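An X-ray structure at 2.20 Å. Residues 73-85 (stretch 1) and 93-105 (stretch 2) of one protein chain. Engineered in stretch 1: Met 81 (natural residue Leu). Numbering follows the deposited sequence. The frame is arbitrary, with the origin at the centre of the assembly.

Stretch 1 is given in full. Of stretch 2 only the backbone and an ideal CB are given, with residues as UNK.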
# COMPACT_ATOMS: atom_id res chain seq x y z
N ILE F 73 -12.79 -27.31 -25.48
CA ILE F 73 -11.48 -27.00 -24.94
C ILE F 73 -11.62 -25.80 -24.02
O ILE F 73 -12.41 -24.88 -24.27
CB ILE F 73 -10.44 -26.68 -26.04
CG1 ILE F 73 -10.63 -25.25 -26.56
CG2 ILE F 73 -10.55 -27.70 -27.16
CD1 ILE F 73 -9.53 -24.77 -27.50
N THR F 74 -10.86 -25.82 -22.93
CA THR F 74 -10.93 -24.73 -21.98
C THR F 74 -9.81 -24.87 -20.97
O THR F 74 -9.26 -25.94 -20.77
CB THR F 74 -12.26 -24.76 -21.20
OG1 THR F 74 -12.30 -23.66 -20.28
CG2 THR F 74 -12.38 -26.08 -20.42
N ARG F 75 -9.48 -23.75 -20.35
CA ARG F 75 -8.47 -23.75 -19.32
C ARG F 75 -9.23 -24.06 -18.04
O ARG F 75 -10.43 -23.79 -17.94
CB ARG F 75 -7.83 -22.37 -19.21
CG ARG F 75 -7.06 -21.97 -20.45
CD ARG F 75 -6.67 -20.50 -20.44
NE ARG F 75 -5.70 -20.23 -21.51
CZ ARG F 75 -5.54 -19.05 -22.10
NH1 ARG F 75 -4.63 -18.92 -23.06
NH2 ARG F 75 -6.30 -18.01 -21.75
N ILE F 76 -8.56 -24.66 -17.07
CA ILE F 76 -9.18 -24.92 -15.79
C ILE F 76 -8.28 -24.03 -14.93
O ILE F 76 -7.06 -24.11 -15.02
CB ILE F 76 -9.05 -26.39 -15.36
CG1 ILE F 76 -9.65 -27.30 -16.43
CG2 ILE F 76 -9.80 -26.62 -14.05
CD1 ILE F 76 -11.16 -27.17 -16.58
N ASP F 77 -8.87 -23.16 -14.13
CA ASP F 77 -8.05 -22.29 -13.30
C ASP F 77 -7.75 -22.88 -11.92
O ASP F 77 -6.61 -22.86 -11.44
CB ASP F 77 -8.72 -20.93 -13.16
CG ASP F 77 -7.90 -19.96 -12.34
OD1 ASP F 77 -7.94 -20.01 -11.10
OD2 ASP F 77 -7.19 -19.17 -12.96
N HIS F 78 -8.78 -23.41 -11.28
CA HIS F 78 -8.60 -23.99 -9.96
C HIS F 78 -9.77 -24.86 -9.55
O HIS F 78 -10.78 -24.96 -10.25
CB HIS F 78 -8.40 -22.89 -8.91
CG HIS F 78 -9.58 -21.98 -8.76
ND1 HIS F 78 -9.83 -20.95 -9.64
CD2 HIS F 78 -10.57 -21.94 -7.84
CE1 HIS F 78 -10.93 -20.31 -9.27
NE2 HIS F 78 -11.40 -20.90 -8.18
N VAL F 79 -9.61 -25.49 -8.40
CA VAL F 79 -10.62 -26.37 -7.85
C VAL F 79 -11.05 -25.92 -6.46
O VAL F 79 -10.25 -25.37 -5.70
CB VAL F 79 -10.08 -27.83 -7.77
CG1 VAL F 79 -11.02 -28.72 -6.97
CG2 VAL F 79 -9.92 -28.38 -9.17
N ASN F 80 -12.32 -26.11 -6.14
CA ASN F 80 -12.82 -25.80 -4.81
C ASN F 80 -13.53 -27.06 -4.35
O ASN F 80 -14.05 -27.82 -5.18
CB ASN F 80 -13.92 -24.71 -4.80
CG ASN F 80 -13.46 -23.36 -5.29
OD1 ASN F 80 -12.31 -22.94 -5.07
ND2 ASN F 80 -14.37 -22.65 -5.93
N MSE F 81 -13.58 -27.26 -3.04
CA MSE F 81 -14.32 -28.38 -2.46
C MSE F 81 -14.97 -27.72 -1.27
O MSE F 81 -14.32 -27.47 -0.26
CB MSE F 81 -13.37 -29.50 -2.04
CG MSE F 81 -12.69 -30.15 -3.24
SE MSE F 81 -11.57 -31.64 -2.69
CE MSE F 81 -10.20 -31.49 -4.05
N ILE F 82 -16.27 -27.42 -1.42
CA ILE F 82 -17.05 -26.72 -0.41
C ILE F 82 -18.08 -27.62 0.27
O ILE F 82 -18.87 -28.29 -0.40
CB ILE F 82 -17.86 -25.56 -1.06
CG1 ILE F 82 -16.97 -24.68 -1.95
CG2 ILE F 82 -18.57 -24.77 0.05
CD1 ILE F 82 -15.93 -23.89 -1.20
N PRO F 83 -18.11 -27.62 1.61
CA PRO F 83 -19.07 -28.46 2.35
C PRO F 83 -20.48 -27.88 2.33
O PRO F 83 -20.66 -26.66 2.40
CB PRO F 83 -18.49 -28.49 3.76
CG PRO F 83 -17.81 -27.12 3.89
CD PRO F 83 -17.15 -26.95 2.53
N SER F 84 -21.48 -28.76 2.25
CA SER F 84 -22.87 -28.32 2.21
C SER F 84 -23.88 -29.23 2.91
O SER F 84 -23.97 -30.42 2.60
CB SER F 84 -23.30 -28.13 0.76
OG SER F 84 -24.68 -27.86 0.68
N GLY F 85 -24.64 -28.66 3.84
CA GLY F 85 -25.68 -29.42 4.52
C GLY F 85 -25.37 -30.10 5.84
O GLY F 85 -24.22 -30.24 6.24
N UNK F 93 -24.96 -34.16 4.92
CA UNK F 93 -23.75 -33.47 4.47
C UNK F 93 -23.31 -33.90 3.08
O UNK F 93 -23.31 -35.08 2.73
CB UNK F 93 -22.61 -33.71 5.46
N UNK F 94 -22.94 -32.90 2.28
CA UNK F 94 -22.46 -33.09 0.92
C UNK F 94 -21.18 -32.27 0.70
O UNK F 94 -20.78 -31.47 1.56
CB UNK F 94 -23.54 -32.69 -0.09
N UNK F 95 -20.54 -32.49 -0.44
CA UNK F 95 -19.39 -31.70 -0.83
C UNK F 95 -19.63 -31.32 -2.29
O UNK F 95 -20.18 -32.11 -3.09
CB UNK F 95 -18.08 -32.46 -0.64
N UNK F 96 -19.30 -30.07 -2.60
CA UNK F 96 -19.44 -29.57 -3.95
C UNK F 96 -18.03 -29.59 -4.48
O UNK F 96 -17.18 -28.91 -3.95
CB UNK F 96 -20.08 -28.18 -4.02
N UNK F 97 -17.77 -30.38 -5.51
CA UNK F 97 -16.43 -30.40 -6.06
C UNK F 97 -16.57 -29.56 -7.32
O UNK F 97 -17.28 -29.91 -8.27
CB UNK F 97 -15.91 -31.81 -6.33
N UNK F 98 -15.87 -28.44 -7.31
CA UNK F 98 -15.97 -27.49 -8.39
C UNK F 98 -14.71 -27.31 -9.25
O UNK F 98 -13.61 -27.13 -8.73
CB UNK F 98 -16.37 -26.13 -7.80
N UNK F 99 -14.91 -27.37 -10.55
CA UNK F 99 -13.85 -27.16 -11.54
C UNK F 99 -14.16 -25.74 -12.04
O UNK F 99 -15.11 -25.54 -12.79
CB UNK F 99 -13.84 -28.21 -12.65
N UNK F 100 -13.36 -24.76 -11.61
CA UNK F 100 -13.58 -23.36 -11.94
C UNK F 100 -12.75 -22.90 -13.13
O UNK F 100 -11.55 -23.07 -13.15
CB UNK F 100 -13.27 -22.48 -10.73
N UNK F 101 -13.41 -22.31 -14.11
CA UNK F 101 -12.75 -21.92 -15.34
C UNK F 101 -12.21 -20.49 -15.41
O UNK F 101 -11.80 -20.05 -16.48
CB UNK F 101 -13.73 -22.12 -16.49
N UNK F 102 -12.23 -19.79 -14.28
CA UNK F 102 -11.70 -18.42 -14.17
C UNK F 102 -11.04 -18.30 -12.78
O UNK F 102 -11.25 -19.14 -11.90
CB UNK F 102 -12.80 -17.37 -14.36
N UNK F 103 -10.26 -17.25 -12.56
CA UNK F 103 -9.59 -17.04 -11.28
C UNK F 103 -10.61 -16.99 -10.15
O UNK F 103 -11.77 -16.65 -10.36
CB UNK F 103 -8.76 -15.75 -11.31
N UNK F 104 -10.15 -17.29 -8.94
CA UNK F 104 -11.05 -17.30 -7.79
C UNK F 104 -11.67 -15.94 -7.55
O UNK F 104 -12.83 -15.85 -7.15
CB UNK F 104 -10.30 -17.76 -6.53
N UNK F 105 -10.94 -14.86 -7.82
CA UNK F 105 -11.51 -13.53 -7.63
C UNK F 105 -12.57 -13.24 -8.70
O UNK F 105 -13.62 -12.66 -8.40
CB UNK F 105 -10.41 -12.47 -7.67

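Stretch 2 runs antiparallel to stretch 1, so its strand positions fall alternately on the face of His 78, Asn 80, Ile 82 and Ser 84 and on that of Val 79, Met 81 and Pro 83.

Position 93 lies beside Gly 85, with its CB sideways and phi near -54°. Many residues would fit, proline among them, since its own N is not used in the pairing. It is Pro 93.

At 94 the backbone N donates to Ser 84 O (2.7 Å) and the O accepts from Ser 84 N (2.9 Å), which rules out proline. The CB joins the Ser 84 face, where polar or apolar groups could fit. The residue is His 94, whose ring leads away from stretch 1.

Position 95 pairs with Pro 83 on the opposite face, and a flat ring or a branched aliphatic chain could cover the proline. Tyr 95 lays its ring there: Pro 83 CB sits 4.1 Å from the ring centroid of Tyr 95, over the face, while Met 81 O approaches the ring edge, 3.6 Å from Tyr 95 CE1.

Position 96 is bonded to Ile 82 in both directions, N to Ile 82 O at 2.9 Å and O from Ile 82 N at 3.1 Å. Its CB leaves on the face of Ile 82 and Ser 84, the ideal CB 3.8 Å from Ile 82 O; several side chains would do there, polar or not. In His 96 the ring comes close to the serine, with His 96 CE1 3.3 Å from Ser 84 CB.

Position 97 opposes Met 81, an engineered selenomethionine, whose CG is 4.8 Å from the ideal CB. An aliphatic side chain such as valine, leucine or isoleucine would suit this apolar neighbour. Ile 97 brings its CD1 to 3.6 Å from Met 81 CG.

At 98 the backbone pairs with Asn 80, which also offers an amide side chain on the same face. An acceptor is favoured, so Asp, Glu, Asn or Gln are all plausible. Glu 98 takes the role: Asn 80 ND2 donates to Glu 98 OE1 at 3.1 Å, nearly linearly (174°).

Position 99 faces Val 79 and Ile 76 CG2, an apolar setting open to several aliphatics. It is Leu 99, which keeps some distance: its CB is 4.7 Å from Ile 76 CG2.

At 100 the ideal CB stands 3.5 Å from His 78 CE1, so a compact, apolar residue fits over the imidazole. Val 100 does so, its CB 3.7 Å from the ring centroid of His 78. Its O accepts from Asp 77 N (2.9 Å) and, weakly, from His 78 N (3.4 Å).

Position 101 looks sideways past Thr 74 and Arg 75 O; an aliphatic chain could reach Ile 76. Leu 101 places CD2 3.5 Å from Ile 76 CD1.

The CB at 102 points away and is little restricted; it is Val 102. Position 103 precedes a helix, favouring Ser, Thr, Asp or Asn, and Ser 103 caps it. At 104 the ideal CB is 3.7 Å from His 78 NE2; a small or medium apolar side chain, or a polar one able to meet the imidazole, could stand there. Val 104 packs there, and a water bridges its N to Asp 77 OD1. At 105 stretch 1 is out of reach and sets no preference, so almost any residue suitable for a helix would do; it is Asp 105.

Stretch 2, residues 93-105: PHYHIELVLVSVD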
# COMPACT_ATOMS: atom_id res chain seq x y z
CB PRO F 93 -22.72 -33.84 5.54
CG PRO F 93 -23.55 -34.09 6.77
CD PRO F 93 -24.72 -34.87 6.20
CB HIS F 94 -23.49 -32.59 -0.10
CG HIS F 94 -24.55 -33.58 -0.42
ND1 HIS F 94 -25.52 -33.96 0.49
CD2 HIS F 94 -24.80 -34.28 -1.56
CE1 HIS F 94 -26.31 -34.86 -0.07
NE2 HIS F 94 -25.90 -35.07 -1.31
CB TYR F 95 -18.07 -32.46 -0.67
CG TYR F 95 -17.26 -31.94 0.50
CD1 TYR F 95 -16.38 -30.85 0.36
CD2 TYR F 95 -17.42 -32.49 1.78
CE1 TYR F 95 -15.69 -30.32 1.47
CE2 TYR F 95 -16.76 -31.98 2.87
CZ TYR F 95 -15.90 -30.90 2.72
OH TYR F 95 -15.27 -30.40 3.84
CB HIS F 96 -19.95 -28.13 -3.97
CG HIS F 96 -21.41 -27.98 -3.65
ND1 HIS F 96 -21.99 -28.54 -2.54
CD2 HIS F 96 -22.39 -27.29 -4.29
CE1 HIS F 96 -23.27 -28.20 -2.50
NE2 HIS F 96 -23.54 -27.45 -3.55
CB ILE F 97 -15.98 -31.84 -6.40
CG1 ILE F 97 -16.21 -32.75 -5.19
CG2 ILE F 97 -14.52 -31.83 -6.76
CD1 ILE F 97 -15.40 -32.36 -3.98
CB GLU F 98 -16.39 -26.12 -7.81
CG GLU F 98 -17.29 -26.19 -6.58
CD GLU F 98 -17.91 -24.83 -6.22
OE1 GLU F 98 -17.18 -23.82 -6.16
OE2 GLU F 98 -19.14 -24.78 -6.01
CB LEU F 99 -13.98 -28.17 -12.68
CG LEU F 99 -13.26 -29.51 -12.45
CD1 LEU F 99 -13.78 -30.14 -11.17
CD2 LEU F 99 -13.48 -30.43 -13.65
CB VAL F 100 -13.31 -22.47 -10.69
CG1 VAL F 100 -13.84 -21.06 -10.92
CG2 VAL F 100 -13.98 -23.10 -9.45
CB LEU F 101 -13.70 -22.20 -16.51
CG LEU F 101 -14.54 -23.48 -16.26
CD1 LEU F 101 -15.44 -23.73 -17.46
CD2 LEU F 101 -13.62 -24.69 -16.04
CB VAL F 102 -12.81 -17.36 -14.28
CG1 VAL F 102 -13.39 -17.33 -15.68
CG2 VAL F 102 -13.91 -17.67 -13.26
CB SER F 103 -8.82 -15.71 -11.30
OG SER F 103 -9.73 -14.62 -11.20
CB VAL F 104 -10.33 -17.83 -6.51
CG1 VAL F 104 -9.15 -16.92 -6.13
CG2 VAL F 104 -11.32 -17.93 -5.37
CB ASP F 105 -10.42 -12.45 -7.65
CG ASP F 105 -9.49 -12.53 -6.45
OD1 ASP F 105 -9.96 -12.72 -5.31
OD2 ASP F 105 -8.26 -12.41 -6.66
O HOH W 1 -7.59 -18.59 -8.86
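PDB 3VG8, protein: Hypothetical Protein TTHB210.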